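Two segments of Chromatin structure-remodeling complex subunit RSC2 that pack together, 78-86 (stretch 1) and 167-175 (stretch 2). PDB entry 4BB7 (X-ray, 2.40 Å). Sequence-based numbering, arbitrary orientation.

Stretch 1 (78-86) DRLFYKNEV
Stretch 2 (167-175) KFFKYPSPI

A short, weakly bonded strand about 80-82 of RSC2 and the strand that begins before 167 and runs to about 172 lie roughly antiparallel, their axes at 131° and approaching to 4.2 Å; the two stretches together bury 595 Å². One residue pair fixes the register. Phe81 N donates to Tyr171 O (2.9 Å) and Tyr171 N donates to Phe81 O (2.7 Å), with the two CA atoms 5.1 Å apart. Each carbonyl also receives a CA-H contact from a neighbouring residue: Leu80 CA lies 3.4 Å from Tyr171 O, and Lys170 CA 3.3 Å from Phe81 O. Phi/psi is -141/151 at Phe81 and -129/146 at Tyr171, both in the beta region. Beyond this pair a water continues the link, accepting from Lys83 N (2.9 Å) and donating to Phe169 O (2.7 Å), two atoms that stand 4.3 Å apart, too far to bond directly.

Stretch 1 then leaves the strand through a type II turn from Tyr82 to Glu85. Asn84 takes the positive phi (73/29), Glu85 N donates to Tyr82 O at 3.2 Å, and the turn brings the extended Glu85 side chain (t, t, chi3 -10°) to Tyr82, where OE1 accepts from Tyr82 N at 2.8 Å.

The most intimate side-chain contact is Lys170 on Tyr82. Lys170 bends through chi1 -84°, chi2 -73°, chi3 -159° and chi4 74°, which lays its chain over one face of the Tyr82 ring: CE sits 3.2 Å from the ring centroid, 15° off the normal, and NZ 4.5 Å from it, 24° off, a cation-pi arrangement. A long aliphatic chain with a charged end suits this buried place, since its methylene covers the ring while NZ is hydrogen-bonded elsewhere in the structure, as is the OH of buried Tyr82. CB of Tyr82 points away from stretch 2, but the m rotamer (chi2 -79°) brings the ring back. Its edge meets Phe168, with CE1 3.5 Å from Phe168 CB; the two rings lie obliquely, centroids 5.3 Å apart and planes at 72°. Phe168 is also m, with chi2 73°.

Phe81 and Tyr171 project from the same face of the sheet. Phe81 (m, chi2 -85°), apolar and buried, sends its ring along stretch 2, where CE2 reaches Ser173 CB at 4.1 Å and CD2 reaches Pro174 CD at 4.4 Å; Ser173 CA lies at the ring edge, near its plane. The Tyr171 ring (m, chi2 75°) comes near Lys83, whose t, t, m, t chain places CE 3.5 Å from Tyr171 OH; both residues are partly exposed, which suits their polar ends. Leu80 (m, t), also apolar and buried, lies on the other face with Pro172, its CD2 3.9 Å from Pro172 N and its CB 3.8 Å from Lys170 CB.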

# COMPACT_ATOMS: atom_id res chain seq x y z
N ASP A 78 -18.79 -25.10 -17.58
CA ASP A 78 -20.21 -25.33 -17.39
C ASP A 78 -20.75 -24.67 -16.13
O ASP A 78 -21.85 -24.99 -15.67
CB ASP A 78 -20.53 -26.83 -17.39
CG ASP A 78 -19.89 -27.57 -16.24
OD1 ASP A 78 -18.73 -27.25 -15.90
OD2 ASP A 78 -20.54 -28.47 -15.67
N ARG A 79 -19.98 -23.74 -15.56
CA ARG A 79 -20.44 -23.01 -14.38
C ARG A 79 -21.54 -22.01 -14.72
O ARG A 79 -21.51 -21.34 -15.75
CB ARG A 79 -19.28 -22.32 -13.66
CG ARG A 79 -19.68 -21.69 -12.34
CD ARG A 79 -18.50 -21.48 -11.39
NE ARG A 79 -18.93 -20.91 -10.11
CZ ARG A 79 -18.99 -21.59 -8.97
NH1 ARG A 79 -18.64 -22.87 -8.93
NH2 ARG A 79 -19.40 -20.99 -7.86
N LEU A 80 -22.53 -21.90 -13.83
CA LEU A 80 -23.63 -20.97 -14.01
C LEU A 80 -23.49 -19.79 -13.05
O LEU A 80 -22.84 -19.90 -12.01
CB LEU A 80 -24.97 -21.67 -13.78
CG LEU A 80 -25.30 -22.79 -14.77
CD1 LEU A 80 -26.55 -23.54 -14.35
CD2 LEU A 80 -25.45 -22.21 -16.17
N PHE A 81 -24.11 -18.67 -13.41
CA PHE A 81 -24.01 -17.45 -12.62
C PHE A 81 -25.34 -16.71 -12.58
O PHE A 81 -26.13 -16.80 -13.52
CB PHE A 81 -22.95 -16.51 -13.21
CG PHE A 81 -21.57 -17.11 -13.27
CD1 PHE A 81 -20.73 -17.06 -12.16
CD2 PHE A 81 -21.11 -17.71 -14.43
CE1 PHE A 81 -19.47 -17.60 -12.22
CE2 PHE A 81 -19.84 -18.25 -14.49
CZ PHE A 81 -19.02 -18.20 -13.38
N TYR A 82 -25.58 -15.98 -11.50
CA TYR A 82 -26.76 -15.13 -11.43
C TYR A 82 -26.54 -13.90 -12.29
O TYR A 82 -25.40 -13.56 -12.61
CB TYR A 82 -27.05 -14.72 -9.99
CG TYR A 82 -27.24 -15.89 -9.05
CD1 TYR A 82 -28.43 -16.59 -9.02
CD2 TYR A 82 -26.21 -16.29 -8.21
CE1 TYR A 82 -28.60 -17.67 -8.16
CE2 TYR A 82 -26.37 -17.36 -7.35
CZ TYR A 82 -27.56 -18.05 -7.33
OH TYR A 82 -27.72 -19.12 -6.49
N LYS A 83 -27.62 -13.24 -12.69
CA LYS A 83 -27.50 -11.95 -13.34
C LYS A 83 -26.94 -10.96 -12.33
O LYS A 83 -27.50 -10.79 -11.25
CB LYS A 83 -28.86 -11.48 -13.87
CG LYS A 83 -28.82 -10.10 -14.51
CD LYS A 83 -30.00 -9.88 -15.44
CE LYS A 83 -29.98 -10.86 -16.61
NZ LYS A 83 -31.08 -10.59 -17.59
N ASN A 84 -25.82 -10.34 -12.69
CA ASN A 84 -25.16 -9.39 -11.80
C ASN A 84 -24.46 -10.04 -10.61
O ASN A 84 -24.32 -9.42 -9.56
CB ASN A 84 -26.15 -8.34 -11.30
CG ASN A 84 -26.67 -7.47 -12.42
OD1 ASN A 84 -25.91 -7.03 -13.29
ND2 ASN A 84 -27.97 -7.20 -12.40
N GLU A 85 -24.01 -11.28 -10.78
CA GLU A 85 -23.30 -11.97 -9.72
C GLU A 85 -21.86 -11.50 -9.61
O GLU A 85 -21.20 -11.24 -10.62
CB GLU A 85 -23.32 -13.49 -9.91
CG GLU A 85 -22.50 -14.23 -8.85
CD GLU A 85 -22.60 -15.75 -8.96
OE1 GLU A 85 -23.44 -16.25 -9.73
OE2 GLU A 85 -21.83 -16.44 -8.25
N VAL A 86 -21.37 -11.38 -8.37
CA VAL A 86 -19.96 -11.11 -8.11
C VAL A 86 -19.42 -12.07 -7.05
O VAL A 86 -20.18 -12.62 -6.25
CB VAL A 86 -19.72 -9.65 -7.64
CG1 VAL A 86 -20.28 -8.67 -8.66
CG2 VAL A 86 -20.33 -9.41 -6.27
N LYS A 167 -37.38 -17.33 -7.10
CA LYS A 167 -36.40 -18.22 -7.72
C LYS A 167 -35.44 -17.40 -8.57
O LYS A 167 -35.70 -16.23 -8.87
CB LYS A 167 -37.11 -19.28 -8.56
CG LYS A 167 -38.20 -20.02 -7.78
CD LYS A 167 -38.75 -21.22 -8.53
CE LYS A 167 -39.73 -21.98 -7.65
NZ LYS A 167 -40.15 -23.27 -8.27
N PHE A 168 -34.32 -18.00 -8.96
CA PHE A 168 -33.30 -17.28 -9.71
C PHE A 168 -33.00 -17.93 -11.06
O PHE A 168 -32.84 -19.15 -11.15
CB PHE A 168 -32.00 -17.21 -8.90
CG PHE A 168 -32.12 -16.42 -7.64
CD1 PHE A 168 -32.80 -16.94 -6.54
CD2 PHE A 168 -31.54 -15.17 -7.53
CE1 PHE A 168 -32.91 -16.22 -5.37
CE2 PHE A 168 -31.64 -14.44 -6.36
CZ PHE A 168 -32.33 -14.97 -5.28
N PHE A 169 -32.93 -17.12 -12.10
CA PHE A 169 -32.41 -17.58 -13.38
C PHE A 169 -30.90 -17.56 -13.28
O PHE A 169 -30.31 -16.55 -12.88
CB PHE A 169 -32.85 -16.66 -14.52
CG PHE A 169 -34.30 -16.76 -14.87
CD1 PHE A 169 -34.76 -17.76 -15.71
CD2 PHE A 169 -35.21 -15.84 -14.37
CE1 PHE A 169 -36.10 -17.84 -16.04
CE2 PHE A 169 -36.55 -15.92 -14.70
CZ PHE A 169 -37.00 -16.92 -15.53
N LYS A 170 -30.26 -18.67 -13.63
CA LYS A 170 -28.81 -18.73 -13.73
C LYS A 170 -28.45 -18.65 -15.20
O LYS A 170 -29.25 -19.01 -16.06
CB LYS A 170 -28.28 -20.03 -13.12
CG LYS A 170 -28.08 -20.00 -11.61
CD LYS A 170 -26.88 -19.15 -11.24
CE LYS A 170 -26.34 -19.50 -9.86
NZ LYS A 170 -25.61 -20.79 -9.84
N TYR A 171 -27.25 -18.16 -15.50
CA TYR A 171 -26.84 -17.93 -16.88
C TYR A 171 -25.50 -18.57 -17.17
O TYR A 171 -24.63 -18.63 -16.30
CB TYR A 171 -26.79 -16.42 -17.17
CG TYR A 171 -28.11 -15.73 -16.92
CD1 TYR A 171 -28.54 -15.45 -15.63
CD2 TYR A 171 -28.93 -15.36 -17.97
CE1 TYR A 171 -29.75 -14.83 -15.39
CE2 TYR A 171 -30.15 -14.73 -17.75
CZ TYR A 171 -30.55 -14.46 -16.46
OH TYR A 171 -31.76 -13.84 -16.24
N PRO A 172 -25.32 -19.05 -18.41
CA PRO A 172 -24.07 -19.70 -18.82
C PRO A 172 -22.91 -18.70 -18.84
O PRO A 172 -23.13 -17.51 -19.06
CB PRO A 172 -24.38 -20.18 -20.24
CG PRO A 172 -25.43 -19.23 -20.73
CD PRO A 172 -26.28 -18.95 -19.52
N SER A 173 -21.70 -19.21 -18.63
CA SER A 173 -20.51 -18.38 -18.54
C SER A 173 -20.37 -17.44 -19.73
O SER A 173 -20.58 -17.85 -20.87
CB SER A 173 -19.26 -19.25 -18.43
OG SER A 173 -18.09 -18.45 -18.46
N PRO A 174 -20.00 -16.18 -19.46
CA PRO A 174 -19.77 -15.18 -20.50
C PRO A 174 -18.47 -15.44 -21.27
O PRO A 174 -18.28 -14.86 -22.34
CB PRO A 174 -19.67 -13.88 -19.71
CG PRO A 174 -19.16 -14.29 -18.38
CD PRO A 174 -19.77 -15.64 -18.11
N ILE A 175 -17.60 -16.29 -20.73
CA ILE A 175 -16.34 -16.60 -21.41
C ILE A 175 -16.25 -18.07 -21.83
O ILE A 175 -15.17 -18.59 -22.07
CB ILE A 175 -15.10 -16.24 -20.55
CG1 ILE A 175 -15.13 -16.96 -19.20
CG2 ILE A 175 -15.00 -14.73 -20.35
CD1 ILE A 175 -13.94 -16.66 -18.32
O HOH W 1 -30.25 -14.10 -11.76